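Local coordinates for protein oxidoreductase, Gfo/Idh/MocA family (Pseudomonas syringae pv. tomato, PDB 3DTY) that probably carries out a nicotinamide-dependent oxidation or reduction of a substrate not yet identified, and binds magnesium ions in the crystal, at residues V89-P94 and V112-P117; C229-F234 and S380-S385; P290-F295 and A302-R307. All coordinates share one frame; numbering follows the deposited sequence.

Contact 1 (V89-P94 and V112-P117); sequences VSIATP and VVCEKP
Ile91 and Val112 touch on one face of two parallel strands, where the terminal methyl CD1 of Ile91 lies 3.7 Å from CG1 of Val112. The contact is diagonal: Ile91 is paired with Cys114, but its CG1 stands anti to its own carbonyl carbon and the chain then runs on extended (chi2 168°), carrying CD1 back to the Val89-Val112 pair, two residues earlier on the same face. Cys114 adds a looser touch on the same face, SG to Ile91 CB at 4.3 Å. On the reverse face OG of Ser90 sits 3.5 Å from CB of Val113; the hydroxyl itself is hydrogen-bonded to Tyr338 and Trp15, which hold this buried group in place.

The backbones set this register. Val113 donates from N to Val89 O at 3.0 Å, and its carbonyl oxygen receives Ile91 N, also at 3.0 Å. That oxygen is met again by the CA-H of Ser90, with CA and Val113 O 3.1 Å apart. A longer bond, Glu115 N to Ile91 O at 3.2 Å, carries the pairing past the end of strand 112-114. There Glu115 turns its carboxylate to His30, and Lys116 follows, joined by a cis peptide to Pro117. This Glu-Lys-Pro sequence is a hallmark of the family, whose relatives place the lysine at the active site, so the same role is probable here.

Helix 98-107 links the strands in a beta-alpha-beta crossover of the Rossmann fold and packs on Ile91 and Val112, helix 330-349 lies against Val113, and strand 13-17 adjoins 88-92.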
# COMPACT_ATOMS: atom_id res chain seq x y z
N VAL A 89 -33.82 24.02 -5.78
CA VAL A 89 -33.78 23.14 -6.95
C VAL A 89 -32.36 22.71 -7.31
O VAL A 89 -31.42 23.49 -7.22
CB VAL A 89 -34.43 23.82 -8.19
CG1 VAL A 89 -33.68 25.10 -8.53
CG2 VAL A 89 -34.42 22.88 -9.37
N SER A 90 -32.22 21.44 -7.68
CA SER A 90 -30.93 20.90 -8.09
C SER A 90 -31.00 20.66 -9.59
O SER A 90 -31.92 20.01 -10.08
CB SER A 90 -30.64 19.60 -7.34
OG SER A 90 -30.35 19.85 -5.98
N ILE A 91 -30.02 21.20 -10.30
CA ILE A 91 -29.95 21.10 -11.75
C ILE A 91 -28.98 19.99 -12.14
O ILE A 91 -27.80 20.06 -11.83
CB ILE A 91 -29.47 22.46 -12.35
CG1 ILE A 91 -30.35 23.60 -11.84
CG2 ILE A 91 -29.50 22.42 -13.87
CD1 ILE A 91 -29.80 24.98 -12.12
N ALA A 92 -29.48 18.97 -12.83
CA ALA A 92 -28.63 17.86 -13.23
C ALA A 92 -28.71 17.60 -14.73
O ALA A 92 -28.44 16.50 -15.19
CB ALA A 92 -29.01 16.61 -12.45
N THR A 93 -29.07 18.63 -15.48
CA THR A 93 -29.17 18.52 -16.93
C THR A 93 -27.77 18.74 -17.53
O THR A 93 -26.82 19.06 -16.81
CB THR A 93 -30.14 19.58 -17.47
OG1 THR A 93 -29.85 20.85 -16.86
CG2 THR A 93 -31.58 19.21 -17.16
N PRO A 94 -27.63 18.55 -18.85
CA PRO A 94 -26.32 18.75 -19.48
C PRO A 94 -25.71 20.13 -19.23
O PRO A 94 -26.41 21.14 -19.17
CB PRO A 94 -26.61 18.47 -20.96
CG PRO A 94 -28.12 18.64 -21.09
CD PRO A 94 -28.62 18.05 -19.82
N VAL A 112 -30.32 27.46 -5.36
CA VAL A 112 -29.87 26.50 -6.36
C VAL A 112 -28.68 25.64 -5.95
O VAL A 112 -27.80 26.07 -5.21
CB VAL A 112 -29.48 27.22 -7.67
CG1 VAL A 112 -29.09 26.20 -8.74
CG2 VAL A 112 -30.64 28.07 -8.15
N VAL A 113 -28.69 24.41 -6.42
CA VAL A 113 -27.58 23.49 -6.22
C VAL A 113 -27.35 23.04 -7.66
O VAL A 113 -28.19 22.36 -8.23
CB VAL A 113 -27.95 22.29 -5.35
CG1 VAL A 113 -26.81 21.28 -5.38
CG2 VAL A 113 -28.20 22.74 -3.92
N CYS A 114 -26.24 23.48 -8.23
CA CYS A 114 -25.94 23.16 -9.62
C CYS A 114 -24.81 22.17 -9.77
O CYS A 114 -23.77 22.28 -9.12
CB CYS A 114 -25.60 24.45 -10.38
SG CYS A 114 -25.51 24.25 -12.19
N GLU A 115 -25.02 21.19 -10.64
CA GLU A 115 -24.01 20.18 -10.92
C GLU A 115 -22.93 20.98 -11.62
O GLU A 115 -23.23 21.79 -12.50
CB GLU A 115 -24.58 19.11 -11.85
CG GLU A 115 -23.59 18.04 -12.30
CD GLU A 115 -23.08 17.18 -11.15
OE1 GLU A 115 -23.83 16.98 -10.18
OE2 GLU A 115 -21.93 16.69 -11.23
N LYS A 116 -21.67 20.79 -11.24
CA LYS A 116 -20.63 21.54 -11.92
C LYS A 116 -20.58 21.08 -13.37
O LYS A 116 -20.99 19.97 -13.69
CB LYS A 116 -19.26 21.36 -11.22
CG LYS A 116 -19.06 20.05 -10.48
CD LYS A 116 -18.67 18.93 -11.42
CE LYS A 116 -17.27 19.17 -11.99
NZ LYS A 116 -16.91 18.09 -12.94
N PRO A 117 -20.14 21.97 -14.27
CA PRO A 117 -19.72 23.32 -13.91
C PRO A 117 -20.93 24.24 -13.78
O PRO A 117 -22.03 23.90 -14.21
CB PRO A 117 -18.82 23.71 -15.08
CG PRO A 117 -19.56 23.11 -16.23
CD PRO A 117 -19.93 21.72 -15.71

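Contact 2 (C229-F234 and S380-S385); sequences CSRQSF and SADNDS
Ser380, near the end of helix 364-382, accepts a hydrogen bond on OG from Cys229 N at 2.9 Å (152° at the hydrogen). The same hydroxyl is bonded to Ile386 O, which ties strand, helix end and the chain beyond together at one atom. Ala381 comes next and is wedged against the strand: its CB presses on Arg231 CG at 3.3 Å, and its CA-H faces Cys229 O.

Asp382 then closes a salt bridge, OD1 to Arg231 NH2 at 2.8 Å on the syn side, with the carboxylate and guanidinium planes 62° apart. A water bridges the same OD1 to Arg231 NE, so this oxygen is linked to the guanidinium both directly and through water. Arg231 spans the distance with its chain extended from CG to NE, laid over the Ala381 methyl; NH1 turns instead to Glu242.

Beyond the helix, Asn383 N and Ser385 N reach Ser380 O from opposite faces of its plane. Asp384 and Ser385 both adopt left-handed backbone angles, and the turn brings Ser385 OG back to donate to Cys229 O at 2.8 Å, from 47° above the carbonyl plane.

Helix 364-382 also packs on this strand through Cys377 and Val378. Strand 224-232 runs beside strand 244-251 within the large mixed sheet, and the second subunit adjoins the turn, where its Arg226 forms a salt bridge with Asp384.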
# COMPACT_ATOMS: atom_id res chain seq x y z
N CYS A 229 -0.92 26.71 -19.02
CA CYS A 229 -1.52 25.42 -19.25
C CYS A 229 -1.14 24.88 -20.61
O CYS A 229 -1.04 25.62 -21.59
CB CYS A 229 -3.05 25.52 -19.14
SG CYS A 229 -3.94 23.96 -19.39
N SER A 230 -0.91 23.58 -20.64
CA SER A 230 -0.58 22.86 -21.84
C SER A 230 -1.62 21.75 -21.90
O SER A 230 -1.69 20.91 -21.00
CB SER A 230 0.82 22.26 -21.73
OG SER A 230 1.05 21.33 -22.76
N ARG A 231 -2.46 21.75 -22.93
CA ARG A 231 -3.48 20.72 -23.04
C ARG A 231 -3.37 19.96 -24.36
O ARG A 231 -2.93 20.52 -25.36
CB ARG A 231 -4.88 21.33 -22.88
CG ARG A 231 -5.33 22.28 -24.00
CD ARG A 231 -6.76 22.78 -23.76
NE ARG A 231 -7.24 23.66 -24.83
CZ ARG A 231 -8.53 23.91 -25.08
NH1 ARG A 231 -9.48 23.35 -24.35
NH2 ARG A 231 -8.86 24.73 -26.07
N GLN A 232 -3.75 18.69 -24.35
CA GLN A 232 -3.70 17.85 -25.55
C GLN A 232 -4.99 17.06 -25.76
O GLN A 232 -5.77 16.84 -24.83
CB GLN A 232 -2.57 16.81 -25.47
CG GLN A 232 -1.19 17.33 -25.13
CD GLN A 232 -1.08 17.80 -23.69
OE1 GLN A 232 -1.49 17.10 -22.76
NE2 GLN A 232 -0.52 18.98 -23.50
N SER A 233 -5.19 16.64 -27.01
CA SER A 233 -6.32 15.82 -27.41
C SER A 233 -5.67 14.56 -27.95
O SER A 233 -5.43 14.47 -29.16
CB SER A 233 -7.13 16.48 -28.53
OG SER A 233 -7.78 17.65 -28.08
N PHE A 234 -5.36 13.61 -27.07
CA PHE A 234 -4.72 12.37 -27.50
C PHE A 234 -5.61 11.54 -28.40
O PHE A 234 -5.12 10.83 -29.28
CB PHE A 234 -4.25 11.59 -26.27
CG PHE A 234 -2.98 12.15 -25.68
CD1 PHE A 234 -1.78 12.03 -26.37
CD2 PHE A 234 -2.99 12.83 -24.47
CE1 PHE A 234 -0.61 12.58 -25.86
CE2 PHE A 234 -1.82 13.39 -23.95
CZ PHE A 234 -0.62 13.26 -24.65
N SER A 380 -4.52 30.12 -21.85
CA SER A 380 -3.09 29.84 -21.87
C SER A 380 -2.79 28.74 -22.89
O SER A 380 -1.92 28.91 -23.75
CB SER A 380 -2.59 29.40 -20.50
OG SER A 380 -1.21 29.10 -20.56
N ALA A 381 -3.53 27.64 -22.80
CA ALA A 381 -3.37 26.49 -23.69
C ALA A 381 -3.54 26.85 -25.16
O ALA A 381 -2.78 26.38 -26.01
CB ALA A 381 -4.36 25.39 -23.31
N ASP A 382 -4.54 27.68 -25.48
CA ASP A 382 -4.76 28.09 -26.86
C ASP A 382 -3.64 29.01 -27.34
O ASP A 382 -3.48 29.24 -28.53
CB ASP A 382 -6.10 28.82 -27.02
CG ASP A 382 -7.31 27.90 -26.96
OD1 ASP A 382 -7.16 26.69 -27.23
OD2 ASP A 382 -8.42 28.38 -26.66
N ASN A 383 -2.86 29.54 -26.40
CA ASN A 383 -1.77 30.43 -26.77
C ASN A 383 -0.40 29.88 -26.42
O ASN A 383 0.48 30.58 -25.92
CB ASN A 383 -2.00 31.79 -26.12
CG ASN A 383 -3.09 32.58 -26.82
OD1 ASN A 383 -2.88 33.08 -27.93
ND2 ASN A 383 -4.27 32.66 -26.20
N ASP A 384 -0.25 28.59 -26.73
CA ASP A 384 0.97 27.82 -26.52
C ASP A 384 1.59 27.86 -25.14
O ASP A 384 2.81 27.93 -25.00
CB ASP A 384 2.01 28.19 -27.58
CG ASP A 384 3.04 27.09 -27.79
OD1 ASP A 384 2.73 25.91 -27.48
OD2 ASP A 384 4.15 27.39 -28.28
N SER A 385 0.74 27.83 -24.12
CA SER A 385 1.17 27.80 -22.72
C SER A 385 1.89 29.03 -22.20
O SER A 385 2.76 28.93 -21.34
CB SER A 385 2.06 26.57 -22.49
OG SER A 385 1.39 25.38 -22.90
O HOH W 1 -1.14 23.56 -25.20
O HOH W 2 -5.41 24.35 -27.04

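Contact 3 (P290-F295 and A302-R307); sequences PNQLSF and AQILER
Gln292 and Glu306 run alongside each other from neighbouring strands, both projecting from one face of an antiparallel pair. From its base outward, Gln292 CB rests 4.0 Å from CG2 of Ile304, and CG keeps that methyl at 3.9 Å while also coming within 3.4 Å of Glu306 OE2. A bend at chi2 (80°) then swings the amide across toward the carboxylate. At the tip NE2 donates to Glu306 OE1, 3.0 Å away and nearly straight at 161°. The acceptor sits close to the amide plane of Gln292, yet the N-H meets OE1 from above the carboxylate plane. Arg289 and Met269 of the fourth subunit pack against this pair.

The other face is mainly apolar. Phe295 CB meets Leu305 CD1 at 3.6 Å, and Gln303 lies alongside the ring, its OE1 3.3 Å from CD2 of Phe295. Met157 of helix 149-159 packs against both Phe295 and Leu305.

Reciprocal backbone bonds join Leu293 with Leu305 and Phe295 with Gln303. One more bond, Arg307 N to Asn291 O at 2.9 Å, extends the pairing past the strand end, where the guanidinium has Asn291 ND2 at its edge and is held by Asp320 and His326.

This is a two-stranded beta hairpin at the margin of the large sheet in the family's C-terminal alpha/beta domain. Strand 302-306, outermost within the chain, pairs antiparallel with a strand of the third subunit, so the sheet continues across the tetramer interface.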
# COMPACT_ATOMS: atom_id res chain seq x y z
N PRO A 290 -10.40 7.66 0.63
CA PRO A 290 -10.91 8.85 1.32
C PRO A 290 -10.82 8.88 2.84
O PRO A 290 -10.84 9.96 3.43
CB PRO A 290 -12.35 8.92 0.84
CG PRO A 290 -12.73 7.45 0.84
CD PRO A 290 -11.52 6.84 0.14
N ASN A 291 -10.71 7.72 3.47
CA ASN A 291 -10.67 7.63 4.93
C ASN A 291 -9.28 7.72 5.57
O ASN A 291 -9.14 7.63 6.79
CB ASN A 291 -11.39 6.36 5.36
CG ASN A 291 -12.82 6.30 4.83
OD1 ASN A 291 -13.25 5.29 4.26
ND2 ASN A 291 -13.56 7.39 5.02
N GLN A 292 -8.26 7.89 4.74
CA GLN A 292 -6.91 8.04 5.26
C GLN A 292 -6.33 9.34 4.73
O GLN A 292 -6.72 9.84 3.68
CB GLN A 292 -5.99 6.88 4.86
CG GLN A 292 -6.28 5.56 5.57
CD GLN A 292 -7.46 4.82 4.96
OE1 GLN A 292 -7.46 4.51 3.76
NE2 GLN A 292 -8.46 4.52 5.77
N LEU A 293 -5.41 9.89 5.51
CA LEU A 293 -4.74 11.13 5.17
C LEU A 293 -3.28 10.95 5.58
O LEU A 293 -3.00 10.67 6.74
CB LEU A 293 -5.36 12.28 5.97
CG LEU A 293 -4.71 13.66 5.87
CD1 LEU A 293 -4.89 14.22 4.46
CD2 LEU A 293 -5.32 14.58 6.91
N SER A 294 -2.36 11.09 4.63
CA SER A 294 -0.94 10.94 4.93
C SER A 294 -0.37 12.25 5.48
O SER A 294 -0.64 13.32 4.94
CB SER A 294 -0.15 10.53 3.69
OG SER A 294 1.24 10.47 3.97
N PHE A 295 0.40 12.16 6.56
CA PHE A 295 1.02 13.33 7.19
C PHE A 295 2.50 13.01 7.32
O PHE A 295 2.89 12.15 8.11
CB PHE A 295 0.37 13.57 8.55
CG PHE A 295 0.93 14.76 9.30
CD1 PHE A 295 1.11 15.98 8.66
CD2 PHE A 295 1.25 14.65 10.66
CE1 PHE A 295 1.60 17.09 9.35
CE2 PHE A 295 1.74 15.75 11.36
CZ PHE A 295 1.92 16.98 10.71
N ALA A 302 6.67 8.85 8.94
CA ALA A 302 5.46 9.21 8.22
C ALA A 302 4.27 8.81 9.09
O ALA A 302 4.37 7.87 9.90
CB ALA A 302 5.40 8.48 6.89
N GLN A 303 3.16 9.50 8.92
CA GLN A 303 1.96 9.20 9.69
C GLN A 303 0.73 9.05 8.81
O GLN A 303 0.62 9.68 7.75
CB GLN A 303 1.70 10.29 10.73
CG GLN A 303 2.68 10.32 11.87
CD GLN A 303 2.44 11.50 12.79
OE1 GLN A 303 2.95 12.60 12.56
NE2 GLN A 303 1.65 11.28 13.83
N ILE A 304 -0.20 8.21 9.26
CA ILE A 304 -1.45 8.00 8.55
C ILE A 304 -2.59 8.30 9.50
O ILE A 304 -2.79 7.59 10.49
CB ILE A 304 -1.60 6.54 8.07
CG1 ILE A 304 -0.49 6.19 7.06
CG2 ILE A 304 -2.97 6.34 7.44
CD1 ILE A 304 -0.50 7.05 5.81
N LEU A 305 -3.34 9.36 9.20
CA LEU A 305 -4.49 9.73 10.02
C LEU A 305 -5.72 9.03 9.45
O LEU A 305 -5.88 8.92 8.23
CB LEU A 305 -4.71 11.25 10.02
CG LEU A 305 -3.72 12.07 10.85
CD1 LEU A 305 -2.32 11.92 10.27
CD2 LEU A 305 -4.13 13.53 10.85
N GLU A 306 -6.59 8.59 10.35
CA GLU A 306 -7.80 7.87 9.98
C GLU A 306 -9.07 8.63 10.33
O GLU A 306 -9.16 9.23 11.40
CB GLU A 306 -7.81 6.51 10.69
CG GLU A 306 -6.84 5.46 10.14
CD GLU A 306 -7.45 4.63 9.02
OE1 GLU A 306 -8.67 4.77 8.75
OE2 GLU A 306 -6.72 3.82 8.42
N ARG A 307 -10.04 8.59 9.43
CA ARG A 307 -11.32 9.24 9.67
C ARG A 307 -11.90 8.73 10.99
O ARG A 307 -11.74 7.56 11.34
CB ARG A 307 -12.32 8.89 8.55
CG ARG A 307 -13.72 9.48 8.76
CD ARG A 307 -14.75 8.78 7.85
NE ARG A 307 -15.00 7.40 8.27
CZ ARG A 307 -15.74 7.05 9.32
NH1 ARG A 307 -16.32 7.99 10.07
NH2 ARG A 307 -15.91 5.77 9.64

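In the fold
Contact 1 belongs to the Rossmann domain, while contacts 2 and 3 lie in the C-terminal alpha/beta domain, where both reach one mixed sheet near its two ends; their centres are 35 Å apart. Along the chain, contact 3 is nested inside the loop that contact 2 closes. Contact 1 stands about 13 Å from contact 2 and about 17 Å from contact 3 between nearest atoms, and it lies across the chain's centre from contact 3. By analogy with the family, the Lys116 end of contact 1 probably borders the active site. Contacts 2 and 3 instead meet neighbouring subunits. Glu123 and Asn127, on helix 122-134, bind magnesium; a magnesium ion also lies about 6 Å from the Ser230 side chain.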